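Local coordinates for protein GNAT family acetyltransferase (PDB 6C30) that probably transfers an acetyl group from acetyl-coenzyme A to an amino group, as expected of a RimJ-like N-acetyltransferase of the GNAT family, at residues Phe90-Glu93 and Phe98-Gln101; Gly100-Gly105 and Thr132-Met137; Gly28-Pro31 and Arg35-Ala38; Ile117-Ala122 and Arg163-His168; Trp13-Gly18 and Leu139-Thr144. One frame throughout, in Å; residues are numbered along the deposited sequence.

Interaction 1. Residues Phe90-Glu93 and Phe98-Gln101; sequences FVIE and FVGQ
A classic beta bulge, with Val99 and Gly100 together facing Ile92, interrupts the antiparallel hairpin made by strands 88-94 and 97-105. Two backbone hydrogen bonds hold it. Ile92 N donates a hydrogen bond to Gly100 O at 2.9 Å, approaching from well above the carbonyl plane, and Val99 N donates to Ile92 O, also at 2.9 Å, but with the donor nearly in line with the C=O bond. Gly100 has a backbone (phi 161°) on which a beta carbon would collide with the carbonyl oxygen before it, which accounts for glycine here.

On one face of the hairpin Val91 presents both methyl groups to Phe98. CG1 lies 3.4 Å from Phe98 CD1, while CG2 meets CE1. With CG of Phe98 anti to its backbone N (chi1 -177°), the ring runs forward along its own strand, toward the Gln101 end, and comes to Val91; the two side chains cross at about a right angle. Ile92 lies on the other face; its CG2 touches Val99 CG2, which comes from the bulge, at 3.9 Å, and Ile92 CD1 extends to Gln101 O at 3.4 Å.

Beyond the bulge a water donates to Phe90 O at 2.9 Å and accepts from Gln101 NE2 at 3.0 Å. The other end of that amide, OE1, is hydrogen-bonded to Trp120 NE1 on strand 114-121, so both ends of the buried amide are engaged. Glu93 pairs with Arg30 in a salt bridge. Helix 37-46 covers Phe98 and helix 130-143 covers Ile92, so apolar packing flanks these satisfied polar groups.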
# COMPACT_ATOMS: atom_id res chain seq x y z
N PHE A 90 -1.83 13.24 -1.51
CA PHE A 90 -1.95 11.79 -1.57
C PHE A 90 -2.31 11.28 -2.95
O PHE A 90 -2.91 11.97 -3.79
CB PHE A 90 -3.02 11.29 -0.60
CG PHE A 90 -2.74 11.54 0.85
CD1 PHE A 90 -1.89 10.70 1.55
CD2 PHE A 90 -3.37 12.58 1.53
CE1 PHE A 90 -1.64 10.91 2.91
CE2 PHE A 90 -3.13 12.80 2.88
CZ PHE A 90 -2.26 11.96 3.57
N VAL A 91 -1.96 10.01 -3.16
CA VAL A 91 -2.42 9.21 -4.28
C VAL A 91 -3.52 8.29 -3.76
O VAL A 91 -3.42 7.75 -2.65
CB VAL A 91 -1.27 8.38 -4.89
CG1 VAL A 91 -1.78 7.28 -5.81
CG2 VAL A 91 -0.30 9.32 -5.62
N ILE A 92 -4.57 8.13 -4.57
CA ILE A 92 -5.60 7.14 -4.30
C ILE A 92 -5.18 5.83 -4.95
O ILE A 92 -4.95 5.79 -6.16
CB ILE A 92 -6.98 7.56 -4.84
CG1 ILE A 92 -7.37 8.95 -4.35
CG2 ILE A 92 -8.04 6.50 -4.48
CD1 ILE A 92 -8.57 9.54 -5.09
N GLU A 93 -5.06 4.78 -4.14
CA GLU A 93 -4.76 3.44 -4.64
C GLU A 93 -6.01 2.57 -4.65
O GLU A 93 -6.79 2.59 -3.70
CB GLU A 93 -3.69 2.75 -3.79
CG GLU A 93 -2.31 3.36 -3.93
CD GLU A 93 -1.23 2.53 -3.26
OE1 GLU A 93 -1.56 1.62 -2.47
OE2 GLU A 93 -0.04 2.80 -3.53
N PHE A 98 -2.12 3.20 -8.57
CA PHE A 98 -2.48 4.62 -8.74
C PHE A 98 -3.76 4.73 -9.57
O PHE A 98 -3.76 4.30 -10.73
CB PHE A 98 -1.32 5.33 -9.44
CG PHE A 98 -1.50 6.84 -9.64
CD1 PHE A 98 -0.63 7.72 -9.02
CD2 PHE A 98 -2.46 7.36 -10.49
CE1 PHE A 98 -0.76 9.11 -9.21
CE2 PHE A 98 -2.58 8.73 -10.69
CZ PHE A 98 -1.73 9.60 -10.04
N VAL A 99 -4.81 5.31 -9.00
CA VAL A 99 -6.03 5.54 -9.79
C VAL A 99 -6.54 6.97 -9.64
O VAL A 99 -7.63 7.29 -10.13
CB VAL A 99 -7.18 4.56 -9.42
CG1 VAL A 99 -6.81 3.10 -9.77
CG2 VAL A 99 -7.59 4.71 -7.96
N GLY A 100 -5.77 7.83 -8.99
CA GLY A 100 -6.14 9.23 -8.87
C GLY A 100 -5.40 9.88 -7.73
O GLY A 100 -4.45 9.30 -7.19
N GLN A 101 -5.85 11.07 -7.35
CA GLN A 101 -5.22 11.83 -6.27
C GLN A 101 -6.25 12.38 -5.32
O GLN A 101 -7.40 12.64 -5.70
CB GLN A 101 -4.39 12.98 -6.83
CG GLN A 101 -3.06 12.55 -7.44
CD GLN A 101 -2.39 13.68 -8.19
OE1 GLN A 101 -2.57 13.85 -9.39
NE2 GLN A 101 -1.64 14.51 -7.45
O HOH W 1 -1.99 14.58 -4.52

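Interaction 2. Residues Gly100-Gly105 and Thr132-Met137; sequences GQLTIG and TAALAM
Leu102 of strand 97-105 and Ala134 of helix 130-143 supply the closest pair of CA atoms between the segments, 6.6 Å apart, with no hydrogen bond between them. The helix is held by its own bonds, among them Ala136 N to Thr132 O.

One side chain carries the contact from the strand. Leu102 has CG anti to its backbone N (chi1 -173°), which directs the isobutyl group at the helix backbone, where CG rests 3.7 Å from Ala134 O. Its CD2 branch does most of the remaining work: it lies 4.1 Å from the CB methyl of Ala134 and 4.0 Å from Leu135 CD2. The beta carbon of Leu135 points away from the strand, but the end of the side chain comes back far enough for CD2 to meet Leu102 CD2. Leu102 CG and CD2 thus lie against both the carbonyl of Ala134 and its methyl.

Leu29 and Tyr119, on strands 25-31 and 114-121, also press on Leu102, and Leu135 is met by Ile117 and Val165. A helix laid on a strand through aliphatic side chains in the buried core is the layered alpha/beta packing of the GNAT fold.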
# COMPACT_ATOMS: atom_id res chain seq x y z
N GLY A 100 -5.77 7.83 -8.99
CA GLY A 100 -6.14 9.23 -8.87
C GLY A 100 -5.40 9.88 -7.73
O GLY A 100 -4.45 9.30 -7.19
N GLN A 101 -5.85 11.07 -7.35
CA GLN A 101 -5.22 11.83 -6.27
C GLN A 101 -6.25 12.38 -5.32
O GLN A 101 -7.40 12.64 -5.70
CB GLN A 101 -4.39 12.98 -6.83
CG GLN A 101 -3.06 12.55 -7.44
CD GLN A 101 -2.39 13.68 -8.19
OE1 GLN A 101 -2.57 13.85 -9.39
NE2 GLN A 101 -1.64 14.51 -7.45
N LEU A 102 -5.81 12.56 -4.07
CA LEU A 102 -6.58 13.18 -3.01
C LEU A 102 -5.62 14.20 -2.38
O LEU A 102 -4.62 13.82 -1.77
CB LEU A 102 -7.05 12.13 -1.99
CG LEU A 102 -8.01 12.48 -0.85
CD1 LEU A 102 -7.36 13.40 0.19
CD2 LEU A 102 -9.31 13.08 -1.40
N THR A 103 -5.92 15.48 -2.56
CA THR A 103 -5.01 16.53 -2.13
C THR A 103 -5.66 17.43 -1.08
O THR A 103 -6.76 17.95 -1.29
CB THR A 103 -4.57 17.39 -3.33
OG1 THR A 103 -4.03 16.53 -4.34
CG2 THR A 103 -3.50 18.40 -2.91
N ILE A 104 -4.97 17.60 0.05
CA ILE A 104 -5.34 18.60 1.04
C ILE A 104 -4.46 19.83 0.83
O ILE A 104 -3.25 19.69 0.73
CB ILE A 104 -5.15 18.08 2.48
CG1 ILE A 104 -5.69 16.66 2.65
CG2 ILE A 104 -5.75 19.04 3.48
CD1 ILE A 104 -7.13 16.57 2.41
N GLY A 105 -5.07 21.01 0.75
CA GLY A 105 -4.29 22.21 0.51
C GLY A 105 -4.70 23.42 1.32
O GLY A 105 -5.73 23.40 2.01
N THR A 132 -15.68 8.71 -3.03
CA THR A 132 -16.28 8.91 -1.72
C THR A 132 -15.40 8.29 -0.63
O THR A 132 -15.23 8.89 0.43
CB THR A 132 -17.70 8.33 -1.64
OG1 THR A 132 -17.68 6.95 -2.04
CG2 THR A 132 -18.65 9.11 -2.53
N ALA A 133 -14.81 7.13 -0.90
CA ALA A 133 -13.90 6.53 0.06
C ALA A 133 -12.65 7.38 0.30
O ALA A 133 -12.20 7.53 1.43
CB ALA A 133 -13.49 5.13 -0.39
N ALA A 134 -12.11 7.93 -0.78
CA ALA A 134 -10.93 8.78 -0.68
C ALA A 134 -11.21 10.03 0.14
O ALA A 134 -10.42 10.41 1.02
CB ALA A 134 -10.41 9.15 -2.06
N LEU A 135 -12.33 10.68 -0.13
CA LEU A 135 -12.72 11.85 0.64
C LEU A 135 -12.96 11.51 2.11
O LEU A 135 -12.56 12.25 3.01
CB LEU A 135 -13.98 12.48 0.05
CG LEU A 135 -13.77 13.19 -1.29
CD1 LEU A 135 -15.10 13.46 -1.93
CD2 LEU A 135 -13.02 14.51 -1.09
N ALA A 136 -13.63 10.39 2.36
CA ALA A 136 -13.91 9.98 3.74
C ALA A 136 -12.62 9.71 4.52
O ALA A 136 -12.48 10.11 5.67
CB ALA A 136 -14.81 8.75 3.75
N MET A 137 -11.68 9.03 3.87
CA MET A 137 -10.36 8.81 4.47
C MET A 137 -9.64 10.13 4.70
O MET A 137 -9.02 10.34 5.74
CB MET A 137 -9.51 7.90 3.57
CG MET A 137 -9.89 6.43 3.67
SD MET A 137 -8.73 5.35 2.82
CE MET A 137 -9.16 5.63 1.11

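Interaction 3. Residues Gly28-Pro31 and Arg35-Ala38; sequences GLRP and RDAA
Asp36 and Arg30 face each other end-on in a bidentate salt bridge and bury nearly all of the surface in this contact. Arg30 NH1 donates to Asp36 OD2 and Arg30 NH2 to Asp36 OD1, both at 2.8 Å and nearly straight. The guanidinium and carboxylate planes lie 23° apart, so the two groups meet edge to edge, nearly coplanar. OD2 accepts the NH1 hydrogen bond on its syn lone pair; OD1 is met on the syn side, a little out of the carboxylate plane.

The reach of Arg30 comes from its torsions: CG sits between the backbone N and carbonyl carbon (chi1 51°), and a bend at chi2 turns the chain before it runs out to the acid. Pro31 takes part through its carbonyl O, which accepts a second bond from Arg30 NH1 at 2.9 Å, in the guanidinium plane. This second bond ties NH1 to the neighbouring backbone carbonyl and helps fix the rotation of the guanidinium. NE of Arg30 makes a further salt bridge to Glu93, and OD2 of Asp36 also accepts the backbone N of Arg33. Asp36 and Glu93 probably offset the closeness of the Arg33 and Arg30 guanidinium groups.

The pair ties the end of strand 25-31 to the turn leading into helix 37-46. Asp36 also rests on Trp71 of helix 71-83, on Val91 of strand 88-94 and on Phe98 of strand 97-105, whereas Arg35 beside it forms a salt bridge to Asp95 of the second subunit.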
# COMPACT_ATOMS: atom_id res chain seq x y z
N GLY A 28 -6.84 2.88 -0.53
CA GLY A 28 -6.01 3.51 0.48
C GLY A 28 -5.44 4.80 -0.08
O GLY A 28 -5.52 5.05 -1.29
N LEU A 29 -4.90 5.63 0.82
CA LEU A 29 -4.18 6.86 0.46
C LEU A 29 -2.73 6.73 0.86
O LEU A 29 -2.42 6.26 1.95
CB LEU A 29 -4.77 8.09 1.16
CG LEU A 29 -6.26 8.39 0.98
CD1 LEU A 29 -6.63 9.69 1.68
CD2 LEU A 29 -6.61 8.45 -0.50
N ARG A 30 -1.82 7.18 -0.00
CA ARG A 30 -0.41 7.25 0.39
C ARG A 30 0.25 8.43 -0.34
O ARG A 30 -0.31 8.95 -1.30
CB ARG A 30 0.30 5.91 0.12
CG ARG A 30 0.14 5.33 -1.27
CD ARG A 30 1.11 5.97 -2.24
NE ARG A 30 0.99 5.39 -3.57
CZ ARG A 30 1.50 5.94 -4.67
NH1 ARG A 30 2.17 7.08 -4.59
NH2 ARG A 30 1.34 5.34 -5.85
N PRO A 31 1.43 8.87 0.13
CA PRO A 31 2.04 10.06 -0.48
C PRO A 31 2.38 9.94 -1.97
O PRO A 31 2.80 8.88 -2.42
CB PRO A 31 3.33 10.24 0.33
CG PRO A 31 3.00 9.65 1.67
CD PRO A 31 2.15 8.44 1.35
N ARG A 35 8.04 7.86 -8.66
CA ARG A 35 7.73 6.72 -9.51
C ARG A 35 6.29 6.72 -10.03
O ARG A 35 5.94 5.90 -10.87
CB ARG A 35 8.00 5.41 -8.76
CG ARG A 35 9.48 5.10 -8.57
CD ARG A 35 9.85 3.86 -9.37
NE ARG A 35 11.29 3.65 -9.47
CZ ARG A 35 12.00 2.93 -8.61
NH1 ARG A 35 11.42 2.37 -7.55
NH2 ARG A 35 13.31 2.78 -8.80
N ASP A 36 5.47 7.68 -9.58
CA ASP A 36 4.12 7.79 -10.10
C ASP A 36 4.06 8.42 -11.49
O ASP A 36 2.97 8.49 -12.06
CB ASP A 36 3.25 8.62 -9.16
CG ASP A 36 2.95 7.90 -7.86
OD1 ASP A 36 2.79 6.65 -7.89
OD2 ASP A 36 2.86 8.60 -6.82
N ALA A 37 5.19 8.88 -12.03
CA ALA A 37 5.16 9.63 -13.29
C ALA A 37 4.44 8.89 -14.39
O ALA A 37 3.60 9.47 -15.09
CB ALA A 37 6.57 9.98 -13.73
N ALA A 38 4.73 7.60 -14.56
CA ALA A 38 4.17 6.89 -15.70
C ALA A 38 2.66 6.76 -15.61
O ALA A 38 1.96 7.02 -16.60
CB ALA A 38 4.82 5.51 -15.84

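Interaction 4. Residues Ile117-Ala122 and Arg163-His168; sequences IGYWVA and RAVLAH
Tyr119 of strand 114-121 reaches Val165 and Leu166 of helix 160-169; its contacts with the helical segment are apolar, and its hydroxyl is hydrogen-bonded just beyond it.

Among the apolar contacts, the tyrosine ring runs out to meet the valine from the opposite direction, so that Tyr119 CZ comes 4.0 Å from Val165 CG1. Leu166 approaches further round the ring, its CD2 lying 4.4 Å from Tyr119 CE2, a looser touch. Both methyls come at a slant to the ring. The beta carbon of Tyr119 is directed at the helix, and with CG placed between the backbone N and the carbonyl carbon (chi1 72°) the ring extends from the strand to the helix. On the helix side Val165 has CG1 anti to its backbone N (chi1 164°), which brings that methyl to the phenol end. The phenol oxygen stands against the same valine: Tyr119 OH is 3.6 Å from Val165 CB and 3.7 Å from Val165 CG1. These are van der Waals contacts.

The polar partner of the hydroxyl is Ser162, one residue ahead of the helical segment, with OH and OG hydrogen-bonded. The segment itself is regular helix, with Ala167 N bonded to Arg163 O at 2.9 Å.

Ala131 and Leu135 of helix 130-143 also press on Tyr119. One phenol therefore does two jobs: the ring joins strand and helix by apolar contact, while the hydrogen bond to Ser162 OG gives the hydroxyl a polar partner beside the apolar Val165.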
# COMPACT_ATOMS: atom_id res chain seq x y z
N ILE A 117 -9.94 20.41 0.28
CA ILE A 117 -9.69 19.06 -0.22
C ILE A 117 -10.11 19.01 -1.69
O ILE A 117 -11.11 19.62 -2.08
CB ILE A 117 -10.44 18.00 0.61
CG1 ILE A 117 -9.96 16.59 0.28
CG2 ILE A 117 -11.96 18.10 0.43
CD1 ILE A 117 -10.36 15.60 1.35
N GLY A 118 -9.33 18.32 -2.50
CA GLY A 118 -9.66 18.11 -3.89
C GLY A 118 -9.31 16.69 -4.27
O GLY A 118 -8.54 16.03 -3.57
N TYR A 119 -9.87 16.21 -5.37
CA TYR A 119 -9.67 14.83 -5.77
C TYR A 119 -9.91 14.67 -7.26
O TYR A 119 -10.61 15.48 -7.89
CB TYR A 119 -10.61 13.89 -4.98
CG TYR A 119 -12.05 14.04 -5.44
CD1 TYR A 119 -12.59 13.19 -6.40
CD2 TYR A 119 -12.84 15.08 -4.96
CE1 TYR A 119 -13.89 13.36 -6.85
CE2 TYR A 119 -14.13 15.26 -5.40
CZ TYR A 119 -14.65 14.40 -6.35
OH TYR A 119 -15.94 14.60 -6.78
N TRP A 120 -9.37 13.59 -7.81
CA TRP A 120 -9.80 13.11 -9.11
C TRP A 120 -9.54 11.61 -9.16
O TRP A 120 -8.63 11.10 -8.49
CB TRP A 120 -9.09 13.85 -10.26
CG TRP A 120 -7.64 13.53 -10.39
CD1 TRP A 120 -6.59 14.15 -9.77
CD2 TRP A 120 -7.06 12.49 -11.19
NE1 TRP A 120 -5.41 13.56 -10.14
CE2 TRP A 120 -5.67 12.54 -11.02
CE3 TRP A 120 -7.60 11.53 -12.06
CZ2 TRP A 120 -4.79 11.66 -11.66
CZ3 TRP A 120 -6.73 10.66 -12.70
CH2 TRP A 120 -5.34 10.74 -12.49
N VAL A 121 -10.36 10.92 -9.94
CA VAL A 121 -10.26 9.47 -10.12
C VAL A 121 -10.31 9.16 -11.61
O VAL A 121 -11.06 9.78 -12.36
CB VAL A 121 -11.42 8.74 -9.38
CG1 VAL A 121 -11.42 7.24 -9.70
CG2 VAL A 121 -11.33 8.95 -7.89
N ALA A 122 -9.49 8.19 -12.03
CA ALA A 122 -9.48 7.71 -13.41
C ALA A 122 -10.89 7.44 -13.92
O ALA A 122 -11.71 6.81 -13.23
CB ALA A 122 -8.63 6.45 -13.51
N ARG A 163 -20.62 17.22 -7.30
CA ARG A 163 -21.55 17.69 -6.26
C ARG A 163 -22.18 16.52 -5.52
O ARG A 163 -22.33 16.55 -4.30
CB ARG A 163 -22.63 18.59 -6.86
CG ARG A 163 -22.06 19.91 -7.39
CD ARG A 163 -23.13 20.79 -8.01
NE ARG A 163 -24.09 21.26 -7.02
CZ ARG A 163 -25.12 22.05 -7.29
NH1 ARG A 163 -25.32 22.46 -8.54
NH2 ARG A 163 -25.92 22.45 -6.32
N ALA A 164 -22.53 15.47 -6.26
CA ALA A 164 -23.15 14.30 -5.63
C ALA A 164 -22.16 13.56 -4.74
O ALA A 164 -22.52 13.11 -3.64
CB ALA A 164 -23.71 13.38 -6.70
N VAL A 165 -20.93 13.41 -5.21
CA VAL A 165 -19.89 12.75 -4.42
C VAL A 165 -19.66 13.50 -3.10
O VAL A 165 -19.64 12.89 -2.02
CB VAL A 165 -18.57 12.65 -5.22
CG1 VAL A 165 -17.40 12.33 -4.32
CG2 VAL A 165 -18.69 11.60 -6.32
N LEU A 166 -19.51 14.81 -3.18
CA LEU A 166 -19.25 15.63 -2.00
C LEU A 166 -20.44 15.62 -1.04
O LEU A 166 -20.25 15.50 0.18
CB LEU A 166 -18.92 17.07 -2.43
CG LEU A 166 -17.57 17.22 -3.14
CD1 LEU A 166 -17.51 18.52 -3.92
CD2 LEU A 166 -16.42 17.15 -2.14
N ALA A 167 -21.65 15.74 -1.57
CA ALA A 167 -22.84 15.71 -0.73
C ALA A 167 -22.98 14.36 -0.04
O ALA A 167 -23.38 14.28 1.13
CB ALA A 167 -24.08 16.02 -1.54
N HIS A 168 -22.62 13.30 -0.76
CA HIS A 168 -22.79 11.95 -0.23
C HIS A 168 -22.05 11.75 1.09
O HIS A 168 -22.59 11.16 2.03
CB HIS A 168 -22.33 10.91 -1.24
CG HIS A 168 -22.49 9.50 -0.76
ND1 HIS A 168 -23.66 8.78 -0.95
CD2 HIS A 168 -21.65 8.69 -0.08
CE1 HIS A 168 -23.52 7.58 -0.41
NE2 HIS A 168 -22.31 7.50 0.12

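Interaction 5. Residues Trp13-Gly18 and Leu139-Thr144; sequences WPDTVG and LDHCFT
His141, near the end of helix 130-143, is touched by Asp15 at its edge and by Val17 over one face. Val17 CG2 sits 4.0 Å from the centroid of the His141 imidazole, 26° off the ring normal, a CH-pi contact displaced toward the CG-ND1 side of the ring. Asp15 OD2 lies near the ring plane, 3.3 Å from His141 CE1, with the carboxylate turned 66° from the imidazole. No hydrogen bond joins them, although the approach of the carboxylate to the polarised CE1-H is probably weakly attractive; the nearest ring nitrogen, His141 ND1, is 4.2 Å from Asp15 OD2.

The torsions explain how the ring gets there. Its CG is anti to the backbone N (chi1 -168°), so the imidazole projects from the helix toward the N-terminal segment. NE2 bonds the carbonyl of Gly12, just before that segment, which fixes the rotation of the ring.

In the next shell, Asp15 OD1 accepts the backbone N of Thr16 at 2.8 Å, in a bent bond that meets the oxygen from above the carboxylate plane. Near the C-terminal end of the helix Thr144 OG1 donates to Asp140 O at 2.7 Å. Further out, Trp13 meets Phe90 edge-to-face, and Trp216, Cys217 and Ala219 of the second subunit pack on Thr16, Pro14 and Trp13.

Val17 opens strand 17-22, which pairs with strand 25-31. The N-terminal extension is thus laid against the C-terminal turns of helix 130-143, which follows strand 114-121 in the GNAT fold, its outer side meeting the partner subunit of the dimer.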
# COMPACT_ATOMS: atom_id res chain seq x y z
N TRP A 13 1.84 14.19 8.33
CA TRP A 13 2.57 14.03 7.07
C TRP A 13 4.04 13.68 7.32
O TRP A 13 4.67 14.29 8.19
CB TRP A 13 2.49 15.30 6.22
CG TRP A 13 3.22 15.14 4.92
CD1 TRP A 13 4.50 15.50 4.64
CD2 TRP A 13 2.71 14.51 3.74
NE1 TRP A 13 4.83 15.14 3.35
CE2 TRP A 13 3.74 14.54 2.78
CE3 TRP A 13 1.48 13.93 3.41
CZ2 TRP A 13 3.56 14.03 1.49
CZ3 TRP A 13 1.31 13.42 2.13
CH2 TRP A 13 2.35 13.47 1.19
N PRO A 14 4.60 12.73 6.56
CA PRO A 14 3.90 11.83 5.64
C PRO A 14 3.19 10.72 6.40
O PRO A 14 3.55 10.42 7.53
CB PRO A 14 5.03 11.28 4.75
CG PRO A 14 6.25 11.38 5.58
CD PRO A 14 6.06 12.54 6.52
N ASP A 15 2.18 10.13 5.78
CA ASP A 15 1.43 9.04 6.40
C ASP A 15 0.67 8.32 5.31
O ASP A 15 0.58 8.81 4.18
CB ASP A 15 0.47 9.58 7.47
CG ASP A 15 0.15 8.55 8.55
OD1 ASP A 15 0.56 7.38 8.42
OD2 ASP A 15 -0.54 8.93 9.53
N THR A 16 0.14 7.15 5.65
CA THR A 16 -0.83 6.47 4.81
C THR A 16 -2.18 6.53 5.50
O THR A 16 -2.27 6.80 6.70
CB THR A 16 -0.44 5.02 4.53
OG1 THR A 16 -0.47 4.27 5.75
CG2 THR A 16 0.97 4.94 3.96
N VAL A 17 -3.24 6.30 4.73
CA VAL A 17 -4.59 6.23 5.29
C VAL A 17 -5.25 4.98 4.75
O VAL A 17 -5.07 4.62 3.59
CB VAL A 17 -5.44 7.48 4.95
CG1 VAL A 17 -6.71 7.50 5.79
CG2 VAL A 17 -4.63 8.76 5.17
N GLY A 18 -6.00 4.28 5.60
CA GLY A 18 -6.55 2.99 5.22
C GLY A 18 -5.54 1.90 5.53
O GLY A 18 -4.67 2.08 6.37
N LEU A 139 -10.94 13.10 5.18
CA LEU A 139 -11.58 13.77 6.31
C LEU A 139 -11.15 13.17 7.63
O LEU A 139 -10.84 13.90 8.57
CB LEU A 139 -13.11 13.72 6.18
CG LEU A 139 -13.69 14.58 5.06
CD1 LEU A 139 -15.18 14.32 4.94
CD2 LEU A 139 -13.41 16.07 5.31
N ASP A 140 -11.16 11.84 7.73
CA ASP A 140 -10.78 11.21 8.98
C ASP A 140 -9.36 11.59 9.37
O ASP A 140 -9.08 11.95 10.51
CB ASP A 140 -10.93 9.70 8.89
CG ASP A 140 -10.71 9.02 10.23
OD1 ASP A 140 -11.62 9.07 11.07
OD2 ASP A 140 -9.62 8.44 10.42
N HIS A 141 -8.46 11.54 8.39
CA HIS A 141 -7.08 11.90 8.62
C HIS A 141 -6.92 13.36 9.04
O HIS A 141 -6.18 13.69 9.96
CB HIS A 141 -6.25 11.61 7.37
CG HIS A 141 -4.78 11.68 7.60
ND1 HIS A 141 -4.11 10.77 8.39
CD2 HIS A 141 -3.84 12.55 7.15
CE1 HIS A 141 -2.83 11.07 8.41
NE2 HIS A 141 -2.64 12.15 7.67
N CYS A 142 -7.63 14.25 8.34
CA CYS A 142 -7.54 15.68 8.64
C CYS A 142 -8.05 16.03 10.03
O CYS A 142 -7.48 16.88 10.71
CB CYS A 142 -8.32 16.48 7.60
SG CYS A 142 -7.44 16.64 6.02
N PHE A 143 -9.13 15.37 10.45
CA PHE A 143 -9.76 15.70 11.72
C PHE A 143 -9.11 14.97 12.89
O PHE A 143 -9.45 15.22 14.05
CB PHE A 143 -11.26 15.39 11.67
CG PHE A 143 -12.05 16.33 10.77
CD1 PHE A 143 -11.66 17.64 10.59
CD2 PHE A 143 -13.18 15.88 10.11
CE1 PHE A 143 -12.39 18.49 9.76
CE2 PHE A 143 -13.91 16.72 9.28
CZ PHE A 143 -13.52 18.03 9.12
N THR A 144 -8.15 14.09 12.60
CA THR A 144 -7.39 13.42 13.65
C THR A 144 -5.92 13.83 13.59
O THR A 144 -5.50 14.77 14.27
CB THR A 144 -7.53 11.88 13.58
OG1 THR A 144 -7.15 11.40 12.28
CG2 THR A 144 -8.96 11.46 13.85

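Overall arrangement
From the N terminus, interaction 5 opens first and closes last but one, bringing the N-terminal segment to helix 130-143 across 120 residues. Nested inside it, interaction 3 closes a short turn between strand 25-31 and helix 37-46, then interaction 1 closes the hairpin of strands 88-94 and 97-105. Interaction 2 starts on the same strand, shares Gly100 and Gln101, and is also nested in that long loop. Interaction 4 crosses both 2 and 5, linking strand 114-121 to helix 160-169. All five reach one sheet: interactions 2 and 5 bring helix 130-143 to it, 4 adds helix 160-169, and 3 and 5 also touch the second subunit.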